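Local coordinates for beta-microseminoprotein (Homo sapiens, PDB 3IX0), which is a secreted, disulfide-rich homodimer of seminal plasma that interacts with PI16 and probably binds immunoglobulin, at residues R16-L21 with C40-T45; N29-W32 with E38-T41; C64-K69 with C73-V78. One frame throughout, in Å; residues are numbered along the deposited sequence.

Contact 1: residues R16-L21 with C40-T45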
loop_
_atom_site.group_PDB
_atom_site.type_symbol
_atom_site.label_atom_id
_atom_site.label_comp_id
_atom_site.label_asym_id
_atom_site.label_seq_id
_atom_site.Cartn_x
_atom_site.Cartn_y
_atom_site.Cartn_z
ATOM N N ARG B 16 26.568 0.723 -1.903
ATOM C CA ARG B 16 25.311 0.012 -2.153
ATOM C C ARG B 16 24.143 0.938 -2.493
ATOM O O ARG B 16 22.974 0.577 -2.316
ATOM C CB ARG B 16 24.925 -0.873 -0.960
ATOM C CG ARG B 16 25.990 -1.870 -0.530
ATOM C CD ARG B 16 27.139 -1.218 0.241
ATOM N NE ARG B 16 26.767 -0.671 1.547
ATOM C CZ ARG B 16 26.466 0.606 1.769
ATOM N NH1 ARG B 16 26.476 1.476 0.769
ATOM N NH2 ARG B 16 26.150 1.012 2.992
ATOM N N LYS B 17 24.460 2.131 -2.974
ATOM C CA LYS B 17 23.437 3.025 -3.467
ATOM C C LYS B 17 22.440 2.233 -4.308
ATOM O O LYS B 17 22.830 1.366 -5.072
ATOM C CB LYS B 17 24.073 4.132 -4.291
ATOM C CG LYS B 17 24.979 5.059 -3.487
ATOM C CD LYS B 17 25.243 6.367 -4.223
ATOM C CE LYS B 17 26.165 7.265 -3.416
ATOM N NZ LYS B 17 27.591 6.924 -3.646
ATOM N N CYS B 18 21.153 2.523 -4.154
ATOM C CA CYS B 18 20.128 1.855 -4.947
ATOM C C CYS B 18 20.071 2.462 -6.336
ATOM O O CYS B 18 20.057 3.688 -6.479
ATOM C CB CYS B 18 18.743 1.988 -4.289
ATOM S SG CYS B 18 18.663 1.469 -2.553
ATOM N N MET B 19 20.027 1.613 -7.358
ATOM C CA MET B 19 19.770 2.089 -8.711
ATOM C C MET B 19 18.297 1.956 -9.068
ATOM O O MET B 19 17.683 0.919 -8.820
ATOM C CB MET B 19 20.613 1.339 -9.740
ATOM C CG MET B 19 20.276 1.753 -11.174
ATOM S SD MET B 19 21.581 1.507 -12.394
ATOM C CE MET B 19 22.690 2.859 -11.991
ATOM N N ASP B 20 17.731 3.002 -9.658
ATOM C CA ASP B 20 16.335 2.954 -10.073
ATOM C C ASP B 20 16.223 2.488 -11.524
ATOM O O ASP B 20 17.213 2.102 -12.142
ATOM C CB ASP B 20 15.605 4.291 -9.827
ATOM C CG ASP B 20 16.058 5.410 -10.761
ATOM O OD1 ASP B 20 16.610 5.112 -11.833
ATOM O OD2 ASP B 20 15.847 6.599 -10.422
ATOM N N LEU B 21 15.015 2.510 -12.062
ATOM C CA LEU B 21 14.792 1.963 -13.390
ATOM C C LEU B 21 15.351 2.885 -14.481
ATOM O O LEU B 21 15.747 2.417 -15.548
ATOM C CB LEU B 21 13.302 1.655 -13.598
ATOM C CG LEU B 21 12.730 0.590 -12.646
ATOM C CD1 LEU B 21 11.223 0.403 -12.838
ATOM C CD2 LEU B 21 13.465 -0.737 -12.810
ATOM N N CYS B 40 9.404 6.105 -3.799
ATOM C CA CYS B 40 10.301 4.991 -3.523
ATOM C C CYS B 40 11.308 5.358 -2.451
ATOM O O CYS B 40 11.708 6.514 -2.345
ATOM C CB CYS B 40 11.073 4.616 -4.793
ATOM S SG CYS B 40 10.040 4.014 -6.109
ATOM N N THR B 41 11.754 4.362 -1.690
ATOM C CA THR B 41 12.762 4.572 -0.670
ATOM C C THR B 41 13.871 3.539 -0.774
ATOM O O THR B 41 13.612 2.351 -0.916
ATOM C CB THR B 41 12.139 4.535 0.744
ATOM O OG1 THR B 41 11.015 5.424 0.795
ATOM C CG2 THR B 41 13.168 4.949 1.813
ATOM N N CYS B 42 15.112 4.010 -0.718
ATOM C CA CYS B 42 16.270 3.151 -0.832
ATOM C C CYS B 42 16.810 2.783 0.551
ATOM O O CYS B 42 17.159 3.653 1.330
ATOM C CB CYS B 42 17.362 3.870 -1.616
ATOM S SG CYS B 42 19.002 3.116 -1.434
ATOM N N TYR B 43 16.877 1.497 0.861
ATOM C CA TYR B 43 17.509 1.067 2.105
ATOM C C TYR B 43 18.670 0.148 1.822
ATOM O O TYR B 43 18.800 -0.441 0.730
ATOM C CB TYR B 43 16.544 0.293 3.022
ATOM C CG TYR B 43 15.251 0.996 3.334
ATOM C CD1 TYR B 43 14.120 0.772 2.562
ATOM C CD2 TYR B 43 15.156 1.882 4.396
ATOM C CE1 TYR B 43 12.932 1.417 2.834
ATOM C CE2 TYR B 43 13.966 2.532 4.676
ATOM C CZ TYR B 43 12.857 2.294 3.895
ATOM O OH TYR B 43 11.667 2.941 4.164
ATOM N N GLU B 44 19.487 0.008 2.853
ATOM C CA GLU B 44 20.599 -0.917 2.865
ATOM C C GLU B 44 20.223 -2.224 2.164
ATOM O O GLU B 44 20.850 -2.610 1.187
ATOM C CB GLU B 44 21.002 -1.170 4.318
ATOM C CG GLU B 44 22.419 -1.634 4.513
ATOM C CD GLU B 44 23.434 -0.621 4.036
ATOM O OE1 GLU B 44 24.255 -0.971 3.155
ATOM O OE2 GLU B 44 23.408 0.521 4.543
ATOM N N THR B 45 19.168 -2.888 2.628
ATOM C CA THR B 45 18.876 -4.220 2.126
ATOM C C THR B 45 17.652 -4.332 1.229
ATOM O O THR B 45 17.355 -5.411 0.729
ATOM C CB THR B 45 18.706 -5.208 3.285
ATOM O OG1 THR B 45 17.637 -4.759 4.122
ATOM C CG2 THR B 45 19.995 -5.282 4.094
#
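The disulfide between Cys-18 and Cys-42 ties the short strand 18-19 to the end of strand 38-42 in the Greek key part of this cystine-rich protein. The two SG atoms of Cys-18 and Cys-42 are 2.0 Å apart, and the torsion about their bond is 77°. No hydrogen bond crosses between the two segments; the disulfide is the covalent link and a salt bridge adds to it. The two cysteines reach the disulfide differently. In Cys-42 the sulfur stands opposite the backbone N (chi1 164°). In Cys-18 it lies beside the backbone N, opposite the carbonyl carbon. Both cysteines are buried.

The salt bridge lies nearer the surface. Arg-16 NH2 is 2.7 Å from Glu-44 OE1, and Arg-16 NE is 3.0 Å from that same oxygen. OE1 comes over one face of the guanidinium group and is not met by its N-H groups end-on. The guanidinium and carboxylate planes are 47° apart. Both residues are exposed and Arg-16 is poorly ordered, so this bridge is probably a looser tie than the disulfide.

Asn-7 bridges the two segments: its ND2 hydrogen-bonds to the backbone oxygens of Arg-16, Tyr-43 and Glu-44. The backbone of Cys-18 hydrogen-bonds to that of His-26 in strand 25-26. Cys-18 also touches Ile-47 of strand 46-51, while Cys-42 packs on Trp-32 of strand 31-33.

Contact 2: residues N29-W32 with E38-T41; sequences NSEW and ETCT
Strands 31-33 and 38-42 run antiparallel here, with Trp-32 and Cys-40 as a hydrogen-bonded pair. Trp-32 N donates to Cys-40 O at 3.0 Å, and Cys-40 N donates to Trp-32 O at 2.9 Å. Both bonds are nearly straight. The adjacent pair, Glu-31 and Thr-41, is non-hydrogen-bonded, and its CA atoms are 4.4 Å apart. A CA-H...O contact from Glu-31 CA to Cys-40 O, 3.3 Å long, lies beside these bonds.

The two strands form a beta hairpin at one edge of the four-stranded antiparallel sheet. Strand 31-33 is outermost within this chain. On the other side of strand 38-42 lies strand 46-51, and Cys-40 is joined to it by the disulfide to Cys-49.

On the face of Trp-32 and Cys-40, the indole lies against the cysteine. Cys-40 CB sits over the six-membered ring, 3.6 Å from its centroid and 17° off the ring normal, in a CH-pi contact. Cys-40 SG is farther off and oblique, at 4.8 Å from the same centroid. Trp-32 CG is wedged between its own backbone N and carbonyl carbon (chi1 72°), which swings the ring across to Cys-40. His-26 also stacks on the Trp-32 ring.

On the opposite face, Thr-39 OG1 donates to Glu-31 OE2 at 2.8 Å. The hydroxyl meets OE2 on its anti side, slightly out of the carboxylate plane. The two side chains cross at about a right angle, and Glu-31 bends at chi2 to make the bond.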
loop_
_atom_site.group_PDB
_atom_site.type_symbol
_atom_site.label_atom_id
_atom_site.label_comp_id
_atom_site.label_asym_id
_atom_site.label_seq_id
_atom_site.Cartn_x
_atom_site.Cartn_y
_atom_site.Cartn_z
ATOM N N ASN B 29 19.052 5.249 2.510
ATOM C CA ASN B 29 18.088 6.031 3.291
ATOM C C ASN B 29 17.486 7.268 2.631
ATOM O O ASN B 29 16.989 8.156 3.323
ATOM C CB ASN B 29 18.642 6.377 4.677
ATOM C CG ASN B 29 18.937 5.143 5.497
ATOM O OD1 ASN B 29 18.227 4.140 5.404
ATOM N ND2 ASN B 29 20.005 5.197 6.283
ATOM N N SER B 30 17.496 7.332 1.307
ATOM C CA SER B 30 16.861 8.477 0.643
ATOM C C SER B 30 15.529 8.115 -0.012
ATOM O O SER B 30 15.308 6.957 -0.397
ATOM C CB SER B 30 17.794 9.104 -0.390
ATOM O OG SER B 30 17.821 8.318 -1.568
ATOM N N GLU B 31 14.662 9.118 -0.147
ATOM C CA GLU B 31 13.365 8.959 -0.802
ATOM C C GLU B 31 13.353 9.757 -2.095
ATOM O O GLU B 31 13.961 10.821 -2.181
ATOM C CB GLU B 31 12.234 9.414 0.130
ATOM C CG GLU B 31 10.825 9.312 -0.458
ATOM C CD GLU B 31 10.425 10.524 -1.312
ATOM O OE1 GLU B 31 11.051 11.600 -1.165
ATOM O OE2 GLU B 31 9.475 10.404 -2.126
ATOM N N TRP B 32 12.688 9.232 -3.118
ATOM C CA TRP B 32 12.449 10.007 -4.339
ATOM C C TRP B 32 11.080 9.723 -4.940
ATOM O O TRP B 32 10.474 8.687 -4.679
ATOM C CB TRP B 32 13.529 9.751 -5.382
ATOM C CG TRP B 32 13.499 8.388 -6.053
ATOM C CD1 TRP B 32 13.011 8.100 -7.292
ATOM C CD2 TRP B 32 14.024 7.151 -5.532
ATOM N NE1 TRP B 32 13.184 6.760 -7.571
ATOM C CE2 TRP B 32 13.803 6.160 -6.507
ATOM C CE3 TRP B 32 14.650 6.789 -4.334
ATOM C CZ2 TRP B 32 14.180 4.823 -6.320
ATOM C CZ3 TRP B 32 15.016 5.467 -4.146
ATOM C CH2 TRP B 32 14.785 4.499 -5.138
ATOM N N GLU B 38 4.842 7.466 -8.086
ATOM C CA GLU B 38 5.246 6.629 -6.970
ATOM C C GLU B 38 6.247 7.331 -6.098
ATOM O O GLU B 38 7.010 8.200 -6.542
ATOM C CB GLU B 38 5.847 5.300 -7.445
ATOM C CG GLU B 38 4.906 4.444 -8.284
ATOM C CD GLU B 38 5.600 3.208 -8.851
ATOM O OE1 GLU B 38 6.836 3.206 -8.923
ATOM O OE2 GLU B 38 4.907 2.235 -9.217
ATOM N N THR B 39 6.256 6.925 -4.840
ATOM C CA THR B 39 7.316 7.317 -3.938
ATOM C C THR B 39 8.103 6.059 -3.559
ATOM O O THR B 39 7.534 5.065 -3.084
ATOM C CB THR B 39 6.780 8.071 -2.690
ATOM O OG1 THR B 39 7.839 8.212 -1.742
ATOM C CG2 THR B 39 5.629 7.311 -2.017
ATOM N N CYS B 40 9.404 6.105 -3.799
ATOM C CA CYS B 40 10.301 4.991 -3.523
ATOM C C CYS B 40 11.308 5.358 -2.451
ATOM O O CYS B 40 11.708 6.514 -2.345
ATOM C CB CYS B 40 11.073 4.616 -4.793
ATOM S SG CYS B 40 10.040 4.014 -6.109
ATOM N N THR B 41 11.754 4.362 -1.690
ATOM C CA THR B 41 12.762 4.572 -0.670
ATOM C C THR B 41 13.871 3.539 -0.774
ATOM O O THR B 41 13.612 2.351 -0.916
ATOM C CB THR B 41 12.139 4.535 0.744
ATOM O OG1 THR B 41 11.015 5.424 0.795
ATOM C CG2 THR B 41 13.168 4.949 1.813
#

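Contact 3: residues C64-K69 with C73-V78; sequences CQRIFK and CKYIVV
Backbone hydrogen bonds hold strands 64-69 and 74-79 together as an antiparallel hairpin. Gln-65 N donates to Val-78 O at 2.8 Å, and Val-78 N returns a bond to Gln-65 O. Ile-67 and Ile-76 exchange a similar pair. Lys-69 N donates to Lys-74 O at 2.7 Å, but the return bond from Lys-74 N to Lys-69 O is weak at 3.3 Å. Here Cys-73 and Lys-74 both face Lys-69 in a G1 beta bulge.

On one face Phe-68 turns a ring edge toward the Tyr-75 ring in an edge-to-face pair. Phe-68 CD1 stands 4.0 Å above the tyrosine plane, over its centre, and the ring planes are 53° apart. The aliphatic part of Arg-66 also meets Tyr-75, with CG 3.9 Å from CD2 of that ring. Replacing Tyr-75 by an alanine would take away the ring face under Phe-68 CD1 and the packing on Arg-66 CG, and the Phe-68 ring would probably be left freer to turn. On the other face Ile-67 CD1 packs on Val-78 CG2 at 3.7 Å, the two side chains crossing at about a right angle.

Arg-66 NH1 hydrogen-bonds to Pro-56 O, and Tyr-75 and Val-77 pack on Pro-56 of strand 55-58. Disulfides join Cys-64 to Cys-87, late in the chain, and Cys-73 to Cys-37, in the turn before strand 38-42.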
loop_
_atom_site.group_PDB
_atom_site.type_symbol
_atom_site.label_atom_id
_atom_site.label_comp_id
_atom_site.label_asym_id
_atom_site.label_seq_id
_atom_site.Cartn_x
_atom_site.Cartn_y
_atom_site.Cartn_z
ATOM N N CYS B 64 -21.660 8.925 -13.117
ATOM C CA CYS B 64 -20.360 9.535 -12.875
ATOM C C CYS B 64 -19.227 8.661 -13.386
ATOM O O CYS B 64 -19.352 7.449 -13.467
ATOM C CB CYS B 64 -20.145 9.769 -11.373
ATOM S SG CYS B 64 -21.396 10.766 -10.553
ATOM N N GLN B 65 -18.102 9.280 -13.697
ATOM C CA GLN B 65 -16.952 8.543 -14.145
ATOM C C GLN B 65 -15.716 9.087 -13.429
ATOM O O GLN B 65 -15.698 10.242 -12.995
ATOM C CB GLN B 65 -16.781 8.677 -15.672
ATOM C CG GLN B 65 -16.391 10.069 -16.127
ATOM C CD GLN B 65 -16.367 10.230 -17.656
ATOM O OE1 GLN B 65 -16.056 9.298 -18.392
ATOM N NE2 GLN B 65 -16.677 11.432 -18.122
ATOM N N ARG B 66 -14.681 8.264 -13.315
ATOM C CA ARG B 66 -13.410 8.747 -12.786
ATOM C C ARG B 66 -12.438 9.028 -13.927
ATOM O O ARG B 66 -12.379 8.301 -14.920
ATOM C CB ARG B 66 -12.805 7.749 -11.792
ATOM C CG ARG B 66 -12.276 6.452 -12.419
ATOM C CD ARG B 66 -12.060 5.391 -11.353
ATOM N NE ARG B 66 -11.575 4.135 -11.915
ATOM C CZ ARG B 66 -11.760 2.938 -11.360
ATOM N NH1 ARG B 66 -12.430 2.819 -10.217
ATOM N NH2 ARG B 66 -11.277 1.853 -11.952
ATOM N N ILE B 67 -11.683 10.107 -13.795
ATOM C CA ILE B 67 -10.745 10.478 -14.831
ATOM C C ILE B 67 -9.393 10.743 -14.155
ATOM O O ILE B 67 -9.300 11.500 -13.186
ATOM C CB ILE B 67 -11.227 11.727 -15.599
ATOM C CG1 ILE B 67 -12.628 11.511 -16.172
ATOM C CG2 ILE B 67 -10.220 12.093 -16.679
ATOM C CD1 ILE B 67 -13.217 12.769 -16.848
ATOM N N PHE B 68 -8.351 10.104 -14.665
ATOM C CA PHE B 68 -7.029 10.187 -14.070
ATOM C C PHE B 68 -6.318 11.440 -14.549
ATOM O O PHE B 68 -6.311 11.713 -15.734
ATOM C CB PHE B 68 -6.198 8.960 -14.471
ATOM C CG PHE B 68 -4.819 8.944 -13.871
ATOM C CD1 PHE B 68 -4.648 9.068 -12.504
ATOM C CD2 PHE B 68 -3.696 8.808 -14.675
ATOM C CE1 PHE B 68 -3.382 9.066 -11.947
ATOM C CE2 PHE B 68 -2.437 8.796 -14.120
ATOM C CZ PHE B 68 -2.280 8.930 -12.753
ATOM N N LYS B 69 -5.719 12.191 -13.632
ATOM C CA LYS B 69 -4.903 13.348 -14.004
ATOM C C LYS B 69 -3.446 13.061 -13.650
ATOM O O LYS B 69 -3.031 13.259 -12.506
ATOM C CB LYS B 69 -5.370 14.597 -13.255
ATOM C CG LYS B 69 -6.866 14.857 -13.311
ATOM C CD LYS B 69 -7.205 15.911 -14.353
ATOM C CE LYS B 69 -7.838 15.296 -15.593
ATOM N NZ LYS B 69 -8.701 16.282 -16.306
ATOM N N CYS B 73 -1.068 13.219 -10.231
ATOM C CA CYS B 73 -1.131 11.895 -9.639
ATOM C C CYS B 73 -2.413 11.690 -8.870
ATOM O O CYS B 73 -2.380 11.208 -7.737
ATOM C CB CYS B 73 0.048 11.686 -8.694
ATOM S SG CYS B 73 1.562 11.644 -9.557
ATOM N N LYS B 74 -3.540 12.068 -9.462
ATOM C CA LYS B 74 -4.821 11.848 -8.796
ATOM C C LYS B 74 -5.981 11.667 -9.767
ATOM O O LYS B 74 -5.865 11.945 -10.960
ATOM C CB LYS B 74 -5.139 13.021 -7.859
ATOM C CG LYS B 74 -5.358 14.355 -8.594
ATOM C CD LYS B 74 -6.160 15.346 -7.755
ATOM C CE LYS B 74 -6.531 16.580 -8.574
ATOM N NZ LYS B 74 -7.184 17.633 -7.746
ATOM N N TYR B 75 -7.110 11.225 -9.233
ATOM C CA TYR B 75 -8.350 11.143 -9.994
ATOM C C TYR B 75 -9.293 12.274 -9.640
ATOM O O TYR B 75 -9.312 12.746 -8.519
ATOM C CB TYR B 75 -9.096 9.864 -9.659
ATOM C CG TYR B 75 -8.536 8.635 -10.284
ATOM C CD1 TYR B 75 -7.605 7.849 -9.605
ATOM C CD2 TYR B 75 -8.950 8.235 -11.543
ATOM C CE1 TYR B 75 -7.095 6.694 -10.175
ATOM C CE2 TYR B 75 -8.445 7.073 -12.130
ATOM C CZ TYR B 75 -7.522 6.319 -11.443
ATOM O OH TYR B 75 -7.029 5.188 -12.026
ATOM N N ILE B 76 -10.098 12.678 -10.608
ATOM C CA ILE B 76 -11.300 13.423 -10.315
ATOM C C ILE B 76 -12.473 12.500 -10.633
ATOM O O ILE B 76 -12.324 11.528 -11.377
ATOM C CB ILE B 76 -11.382 14.730 -11.124
ATOM C CG1 ILE B 76 -11.293 14.456 -12.626
ATOM C CG2 ILE B 76 -10.270 15.683 -10.693
ATOM C CD1 ILE B 76 -11.849 15.592 -13.484
ATOM N N VAL B 77 -13.619 12.778 -10.033
ATOM C CA VAL B 77 -14.818 11.982 -10.270
ATOM C C VAL B 77 -15.952 12.932 -10.592
ATOM O O VAL B 77 -16.320 13.773 -9.772
ATOM C CB VAL B 77 -15.209 11.137 -9.068
ATOM C CG1 VAL B 77 -16.429 10.308 -9.403
ATOM C CG2 VAL B 77 -14.021 10.241 -8.636
ATOM N N VAL B 78 -16.497 12.782 -11.796
ATOM C CA VAL B 78 -17.325 13.811 -12.386
ATOM C C VAL B 78 -18.524 13.233 -13.121
ATOM O O VAL B 78 -18.575 12.049 -13.436
ATOM C CB VAL B 78 -16.491 14.687 -13.336
ATOM C CG1 VAL B 78 -15.421 15.429 -12.557
ATOM C CG2 VAL B 78 -15.836 13.845 -14.418
#

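Overall arrangement
Contacts 1 and 2 lie close together, with centres about 8 Å apart. They share Cys-40 and Thr-41 on strand 38-42. Cys-42 of contact 1 probably hydrogen-bonds through its backbone to Asn-29 and Ser-30 of contact 2, so the two form one continuous patch. Contact 3 comes later in the chain, on a separate two-stranded sheet across the chain's centre. Its centre is about 32 Å from that of contact 1 and 25 Å from that of contact 2. Neither touches it. The Cys-37 to Cys-73 disulfide spans this divide, linking the turn after strand 31-33 to the hairpin of contact 3 within an elongated, helix-free chain.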